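G-protein alpha subunit Galpha7 (Naegleria fowleri, PDB 6NE6) probably binds and hydrolyses GTP as the switchable alpha subunit of a heterotrimeric G protein, relaying signals from membrane receptors. Local coordinates at residues I12-A17 and S199-C204; P70-E75 and K111-L116. One frame throughout, in Å; residues are numbered along the deposited sequence. Where two conformers were deposited one is given.

Interaction 1: residues I12-A17 and S199-C204; sequences ILLVGA and SILFVC
Ile-12 and Leu-201 meet because their first torsions set the branches that touch: CG2 of Ile-12 is anti to its backbone N, while CG of Leu-201 is anti to its carbonyl carbon (chi1 -55°). Ile-12 CG2 thus packs 3.5 Å from Leu-201 CG, the two side chains meeting at an oblique angle. CD2 of Leu-14 closes on the same leucine from further along the strand, 4.1 Å from Leu-201 CB. Val-15 works on the other face of the sheet, its CG2 lying 3.7 Å from Ile-200 CG2 and its CG1 approaching the ring of Phe-202 at CD2 and CE2. Between the two layers of side chains runs a parallel ladder whose donors alternate between the strands: Leu-13 N donates to Ser-199 O, Leu-201 N to Leu-13 O, Val-15 N to Leu-201 O and Val-203 N to Val-15 O. The last is the shortest, at 2.7 Å between Val-203 N and Val-15 O. Past it, a water bridges Ala-17 N and Val-203 O where the chain turns into a probable P-loop. Both strands are central in the Ras-like sheet, between strands 173-180 and 242-248; helix 308-326 covers the face of Ile-12 and Leu-201, whereas Phe-229 and Tyr-232 of helix 221-235 meet Phe-202 on the other.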
# COMPACT_ATOMS: atom_id res chain seq x y z
N ILE A 12 9.30 8.77 14.05
CA ILE A 12 8.84 7.42 13.77
C ILE A 12 9.00 7.20 12.28
O ILE A 12 8.36 7.89 11.47
CB ILE A 12 7.38 7.24 14.19
CG1 ILE A 12 7.21 7.56 15.68
CG2 ILE A 12 6.88 5.83 13.85
CD1 ILE A 12 5.77 7.53 16.12
N LEU A 13 9.84 6.24 11.91
CA LEU A 13 10.19 5.98 10.52
C LEU A 13 9.35 4.84 9.98
O LEU A 13 9.33 3.75 10.56
CB LEU A 13 11.67 5.61 10.39
CG LEU A 13 12.18 5.18 9.00
CD1 LEU A 13 12.03 6.32 8.00
CD2 LEU A 13 13.64 4.71 9.08
N LEU A 14 8.70 5.07 8.84
CA LEU A 14 7.97 4.02 8.14
C LEU A 14 8.94 3.26 7.25
O LEU A 14 9.68 3.86 6.46
CB LEU A 14 6.85 4.61 7.29
CG LEU A 14 5.65 5.18 8.05
CD1 LEU A 14 4.81 6.03 7.11
CD2 LEU A 14 4.80 4.05 8.64
N VAL A 15 8.94 1.92 7.38
CA VAL A 15 9.82 1.03 6.63
C VAL A 15 8.95 -0.08 6.04
O VAL A 15 8.08 -0.61 6.74
CB VAL A 15 10.92 0.45 7.54
CG1 VAL A 15 11.81 -0.56 6.82
CG2 VAL A 15 11.79 1.59 8.11
N GLY A 16 9.15 -0.40 4.77
CA GLY A 16 8.39 -1.48 4.16
C GLY A 16 8.55 -1.48 2.66
O GLY A 16 9.09 -0.54 2.06
N ALA A 17 8.01 -2.53 2.05
CA ALA A 17 8.06 -2.67 0.60
C ALA A 17 7.13 -1.66 -0.08
O ALA A 17 6.35 -0.94 0.55
CB ALA A 17 7.68 -4.10 0.19
N SER A 199 11.70 5.38 16.68
CA SER A 199 10.94 4.15 16.51
C SER A 199 10.82 3.86 15.02
O SER A 199 10.80 4.78 14.20
CB SER A 199 9.55 4.27 17.15
OG SER A 199 8.78 3.09 16.98
N ILE A 200 10.72 2.58 14.69
CA ILE A 200 10.52 2.11 13.33
C ILE A 200 9.20 1.35 13.30
O ILE A 200 8.98 0.48 14.15
CB ILE A 200 11.67 1.20 12.88
CG1 ILE A 200 12.96 2.00 12.71
CG2 ILE A 200 11.28 0.41 11.59
CD1 ILE A 200 14.20 1.11 12.64
N LEU A 201 8.36 1.66 12.32
CA LEU A 201 7.16 0.87 12.02
C LEU A 201 7.49 0.07 10.77
O LEU A 201 7.53 0.63 9.66
CB LEU A 201 5.94 1.74 11.79
CG LEU A 201 5.55 2.74 12.88
CD1 LEU A 201 4.17 3.29 12.60
CD2 LEU A 201 5.62 2.07 14.26
N PHE A 202 7.74 -1.23 10.95
CA PHE A 202 8.03 -2.12 9.84
C PHE A 202 6.69 -2.62 9.31
O PHE A 202 5.98 -3.34 10.01
CB PHE A 202 8.91 -3.28 10.28
CG PHE A 202 9.57 -3.98 9.14
CD1 PHE A 202 8.86 -4.86 8.33
CD2 PHE A 202 10.90 -3.73 8.84
CE1 PHE A 202 9.47 -5.48 7.25
CE2 PHE A 202 11.52 -4.35 7.78
CZ PHE A 202 10.80 -5.22 6.97
N VAL A 203 6.33 -2.22 8.09
CA VAL A 203 4.99 -2.48 7.58
C VAL A 203 5.04 -3.62 6.58
O VAL A 203 5.80 -3.56 5.60
CB VAL A 203 4.40 -1.22 6.91
CG1 VAL A 203 2.96 -1.49 6.47
CG2 VAL A 203 4.48 -0.02 7.85
N CYS A 204 4.21 -4.65 6.81
CA CYS A 204 4.10 -5.80 5.92
C CYS A 204 2.65 -6.01 5.58
O CYS A 204 1.77 -5.81 6.42
CB CYS A 204 4.64 -7.08 6.56
SG CYS A 204 6.44 -7.05 6.80
O HOH W 1 7.04 -4.72 3.61

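Interaction 2: residues P70-E75 and K111-L116; sequences PISTEE and KEPAIL. With EDO (1,2-ethanediol), chain E.
Glu-112 OE2 is gripped by two backbone N-H groups, one from each segment, that reach it from opposite faces of the carboxylate plane. Ser-72 N lies 2.8 Å from Glu-112 OE2 and approaches from above that plane, 37° out of it. Ala-114 N meets the same oxygen on its anti side, at 3.2 Å from Glu-112 OE2, with a fairly straight N-H...O angle of 166°. A water donates to OE2 as well and also to Pro-70 O, tying the start of the 70-75 segment to the carboxylate. The other oxygen, OE1, offers its syn lone pair to the hydroxyl of Ser-72, with OG 2.8 Å from Glu-112 OE1; a long, weak bond from Ser-72 N accompanies it. Asn-76 ND2 is a further donor to OE1. With this many donors around it, the carboxylate would be expected to favour its charged form. The glutamate chain is bent at chi2 (64°), and from the CD so placed OE2 reaches Ala-114 N while OE1 meets Ser-72 OG. Glu-112 is the N-cap of helix 113-120, and its bond to Ala-114 N is the capping bond, so one side chain both caps that helix and holds the loop leading into helix 74-89. That second helix has its own N-cap in Thr-73, whose OG1 accepts from Asn-76 N. Both helices belong to the all-helical domain inserted in G-protein alpha subunits. CG2 of Ile-71 flanks the carboxylate 3.7 Å from Glu-112 OE1, the two side chains crossing at about a right angle; beside it Ile-71 CG1 packs 4.3 Å from Ala-114 CB, the methyl that also lies 3.7 Å from Pro-70 O. Ala-114 also touches Thr-64 of helix 39-66.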
# COMPACT_ATOMS: atom_id res chain seq x y z
N PRO A 70 -11.72 -15.66 -24.38
CA PRO A 70 -12.03 -14.73 -25.48
C PRO A 70 -12.98 -13.63 -25.03
O PRO A 70 -13.89 -13.85 -24.22
CB PRO A 70 -12.67 -15.63 -26.54
CG PRO A 70 -12.24 -17.01 -26.20
CD PRO A 70 -12.10 -17.04 -24.71
N ILE A 71 -12.75 -12.44 -25.56
CA ILE A 71 -13.64 -11.33 -25.26
C ILE A 71 -14.95 -11.52 -26.02
O ILE A 71 -14.98 -12.06 -27.14
CB ILE A 71 -12.92 -10.01 -25.59
CG1 ILE A 71 -11.90 -9.72 -24.48
CG2 ILE A 71 -13.89 -8.87 -25.80
CD1 ILE A 71 -10.90 -8.61 -24.80
N SER A 72 -16.05 -11.11 -25.39
CA SER A 72 -17.38 -11.52 -25.85
C SER A 72 -17.74 -10.98 -27.23
O SER A 72 -18.47 -11.65 -27.97
CB SER A 72 -18.44 -11.08 -24.84
OG SER A 72 -18.59 -9.67 -24.84
N THR A 73 -17.29 -9.78 -27.59
CA THR A 73 -17.72 -9.13 -28.82
C THR A 73 -16.53 -8.53 -29.53
O THR A 73 -15.50 -8.21 -28.92
CB THR A 73 -18.75 -8.00 -28.57
OG1 THR A 73 -18.14 -6.99 -27.78
CG2 THR A 73 -19.98 -8.53 -27.85
N GLU A 74 -16.67 -8.36 -30.85
CA GLU A 74 -15.63 -7.70 -31.62
C GLU A 74 -15.46 -6.25 -31.17
O GLU A 74 -14.34 -5.73 -31.14
CB GLU A 74 -15.94 -7.74 -33.12
CG GLU A 74 -14.89 -7.05 -33.97
CD GLU A 74 -13.54 -7.77 -33.97
OE1 GLU A 74 -13.47 -8.94 -33.52
OE2 GLU A 74 -12.54 -7.17 -34.43
N GLU A 75 -16.56 -5.60 -30.80
CA GLU A 75 -16.47 -4.23 -30.30
C GLU A 75 -15.58 -4.15 -29.06
O GLU A 75 -14.70 -3.27 -28.97
CB GLU A 75 -17.87 -3.69 -30.00
CG GLU A 75 -17.86 -2.31 -29.41
CD GLU A 75 -19.23 -1.88 -28.90
OE1 GLU A 75 -20.25 -2.25 -29.51
OE2 GLU A 75 -19.28 -1.17 -27.87
N LYS A 111 -17.25 -4.00 -17.83
CA LYS A 111 -18.43 -4.87 -17.87
C LYS A 111 -18.19 -6.18 -18.62
O LYS A 111 -19.06 -7.06 -18.59
CB LYS A 111 -19.60 -4.14 -18.53
CG LYS A 111 -19.93 -2.77 -17.93
CD LYS A 111 -21.01 -2.08 -18.76
CE LYS A 111 -20.95 -0.56 -18.64
NZ LYS A 111 -21.80 0.12 -19.68
N GLU A 112 -17.04 -6.33 -19.28
CA GLU A 112 -16.80 -7.48 -20.15
C GLU A 112 -16.58 -8.74 -19.31
O GLU A 112 -15.73 -8.74 -18.41
CB GLU A 112 -15.59 -7.19 -21.05
CG GLU A 112 -14.91 -8.40 -21.66
CD GLU A 112 -15.82 -9.15 -22.61
OE1 GLU A 112 -16.62 -8.50 -23.31
OE2 GLU A 112 -15.74 -10.40 -22.65
N PRO A 113 -17.32 -9.82 -19.57
CA PRO A 113 -17.18 -11.01 -18.71
C PRO A 113 -15.77 -11.58 -18.65
O PRO A 113 -15.34 -12.01 -17.57
CB PRO A 113 -18.18 -12.01 -19.32
CG PRO A 113 -18.59 -11.42 -20.64
CD PRO A 113 -18.44 -9.94 -20.51
N ALA A 114 -15.03 -11.57 -19.76
CA ALA A 114 -13.65 -12.07 -19.70
C ALA A 114 -12.81 -11.25 -18.74
O ALA A 114 -12.01 -11.80 -17.97
CB ALA A 114 -13.02 -12.06 -21.09
N ILE A 115 -12.97 -9.92 -18.78
CA ILE A 115 -12.26 -9.03 -17.86
C ILE A 115 -12.61 -9.35 -16.42
O ILE A 115 -11.74 -9.42 -15.54
CB ILE A 115 -12.58 -7.56 -18.21
CG1 ILE A 115 -11.98 -7.21 -19.57
CG2 ILE A 115 -12.09 -6.61 -17.11
CD1 ILE A 115 -10.43 -7.17 -19.58
N LEU A 116 -13.90 -9.54 -16.14
CA LEU A 116 -14.33 -9.80 -14.77
C LEU A 116 -13.87 -11.18 -14.29
O LEU A 116 -13.61 -11.36 -13.09
CB LEU A 116 -15.85 -9.64 -14.65
CG LEU A 116 -16.33 -8.18 -14.76
CD1 LEU A 116 -17.86 -8.03 -14.72
CD2 LEU A 116 -15.68 -7.30 -13.68
C1 EDO E . -14.28 -11.43 -30.73
O1 EDO E . -14.34 -11.05 -32.11
C2 EDO E . -15.67 -11.84 -30.27
O2 EDO E . -16.11 -12.97 -31.02
O HOH W 2 -16.26 -13.19 -22.66

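In the fold
Interaction 1 lies in the six-stranded sheet of the Ras-like domain, and interaction 2 in the helical domain; their centres are 41 Å apart, on opposite sides of the chain's centre, and their nearest atoms about 25 Å. Along the chain the order is 12-17, 70-75, 111-116, 199-204, so interaction 2 is nested within the loop that interaction 1 closes. Strand 10-16 leads through the probable P-loop into helix 22-32, after which the chain builds the helical domain and returns to the sheet by strand 163-170. The two contacts share no strand or helix: one joins neighbouring sheet strands, the other two helix starts. In this family, nucleotide binds in the cleft between the two domains.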